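Local coordinates for aminotransferase (Streptomyces pactum, PDB 4ZM4), which belongs to the class-III aminotransferases, a family of enzymes that work with pyridoxal-5'-phosphate as cofactor, at residues B[341-344]-B[345-349]. The protein carries 1 engineered substitution. Sequence-based numbering, arbitrary orientation.
Sequences TGQY and MEDTV
Tyr344 and Thr348 meet one turn apart in a regular alpha-helix, whose i to i+4 backbone bonds run from Met345 N to Thr341 O (3.0 Å), Glu346 N to Gly342 O, Asp347 N to Gln343 O (2.8 Å) and Thr348 N to Tyr344 O. The carbonyl oxygen of Tyr344 is gripped twice: besides the amide, Thr348 OG1 donates to Tyr344 O at 2.6 Å, and the two donors arrive from opposite faces of the carbonyl plane. With OG1 beside its own backbone N (chi1 -59°), the threonine hydroxyl folds back along the helix to this oxygen, a common way for helical serine and threonine to satisfy their hydroxyl. The same OG1 lies over the centre of one face of the Tyr344 ring, 4.0 Å from Tyr344 CZ. Gln343 CG, anti to the backbone N (chi1 -173°), lies 3.6 Å from Asp347 OD2; the bend at chi2 then sets the amide beside the carboxylate, the two planes 24° apart. Glu346 reaches out fully extended to salt bridges with Arg364 and Arg350, and Tyr344 OH hydrogen-bonds Asp433. Helix 334-355 packs through Tyr344, Met345 and Thr348 against helix 429-444, while Met345 and Glu346 touch Met369 of strand 368-373 and Val349 rests on Ile362 of strand 360-365.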
loop_
_atom_site.group_PDB
_atom_site.type_symbol
_atom_site.label_atom_id
_atom_site.label_comp_id
_atom_site.label_asym_id
_atom_site.label_seq_id
_atom_site.Cartn_x
_atom_site.Cartn_y
_atom_site.Cartn_z
ATOM N N THR B 341 9.097 30.813 2.753
ATOM C CA THR B 341 10.028 29.827 3.278
ATOM C C THR B 341 10.985 29.304 2.188
ATOM O O THR B 341 12.192 29.280 2.374
ATOM C CB THR B 341 9.285 28.653 3.934
ATOM O OG1 THR B 341 8.529 29.133 5.042
ATOM C CG2 THR B 341 10.280 27.602 4.442
ATOM N N GLY B 342 10.425 28.911 1.060
ATOM C CA GLY B 342 11.203 28.390 -0.054
ATOM C C GLY B 342 12.116 29.431 -0.666
ATOM O O GLY B 342 13.269 29.138 -0.995
ATOM N N GLN B 343 11.616 30.646 -0.801
ATOM C CA GLN B 343 12.404 31.715 -1.364
ATOM C C GLN B 343 13.593 31.961 -0.471
ATOM O O GLN B 343 14.728 32.130 -0.947
ATOM C CB GLN B 343 11.569 32.998 -1.512
ATOM C CG GLN B 343 12.283 34.125 -2.261
ATOM C CD GLN B 343 12.411 33.850 -3.738
ATOM O OE1 GLN B 343 13.493 33.575 -4.247
ATOM N NE2 GLN B 343 11.295 33.927 -4.448
ATOM N N TYR B 344 13.346 32.033 0.835
ATOM C CA TYR B 344 14.431 32.299 1.764
ATOM C C TYR B 344 15.478 31.184 1.721
ATOM O O TYR B 344 16.673 31.460 1.834
ATOM C CB TYR B 344 13.908 32.525 3.183
ATOM C CG TYR B 344 14.968 33.079 4.130
ATOM C CD1 TYR B 344 15.567 34.318 3.889
ATOM C CD2 TYR B 344 15.359 32.371 5.257
ATOM C CE1 TYR B 344 16.534 34.830 4.738
ATOM C CE2 TYR B 344 16.300 32.878 6.122
ATOM C CZ TYR B 344 16.886 34.112 5.861
ATOM O OH TYR B 344 17.829 34.620 6.728
ATOM N N MET B 345 15.045 29.930 1.591
ATOM C CA MET B 345 16.010 28.825 1.524
ATOM C C MET B 345 16.775 28.963 0.230
ATOM O O MET B 345 17.994 28.868 0.230
ATOM C CB MET B 345 15.342 27.448 1.611
ATOM C CG MET B 345 16.335 26.277 1.496
ATOM S SD MET B 345 17.402 26.056 2.959
ATOM C CE MET B 345 16.275 25.123 3.997
ATOM N N GLU B 346 16.054 29.189 -0.869
ATOM C CA GLU B 346 16.698 29.368 -2.156
ATOM C C GLU B 346 17.745 30.487 -2.108
ATOM O O GLU B 346 18.891 30.254 -2.487
ATOM C CB GLU B 346 15.682 29.653 -3.260
ATOM C CG GLU B 346 16.334 29.930 -4.611
ATOM C CD GLU B 346 15.347 30.147 -5.740
ATOM O OE1 GLU B 346 14.104 30.147 -5.514
ATOM O OE2 GLU B 346 15.822 30.281 -6.882
ATOM N N ASP B 347 17.374 31.679 -1.622
ATOM C CA ASP B 347 18.313 32.816 -1.591
ATOM C C ASP B 347 19.548 32.509 -0.731
ATOM O O ASP B 347 20.689 32.764 -1.134
ATOM C CB ASP B 347 17.636 34.113 -1.096
ATOM C CG ASP B 347 16.492 34.594 -2.018
ATOM O OD1 ASP B 347 16.454 34.227 -3.223
ATOM O OD2 ASP B 347 15.623 35.346 -1.524
ATOM N N THR B 348 19.312 31.921 0.434
ATOM C CA THR B 348 20.380 31.578 1.381
ATOM C C THR B 348 21.374 30.590 0.809
ATOM O O THR B 348 22.579 30.802 0.875
ATOM C CB THR B 348 19.776 30.961 2.648
ATOM O OG1 THR B 348 18.873 31.902 3.233
ATOM C CG2 THR B 348 20.862 30.633 3.642
ATOM N N VAL B 349 20.862 29.527 0.198
ATOM C CA VAL B 349 21.713 28.494 -0.384
ATOM C C VAL B 349 22.480 29.015 -1.591
ATOM O O VAL B 349 23.664 28.731 -1.717
ATOM C CB VAL B 349 20.900 27.240 -0.725
ATOM C CG1 VAL B 349 21.704 26.238 -1.517
ATOM C CG2 VAL B 349 20.384 26.605 0.561
#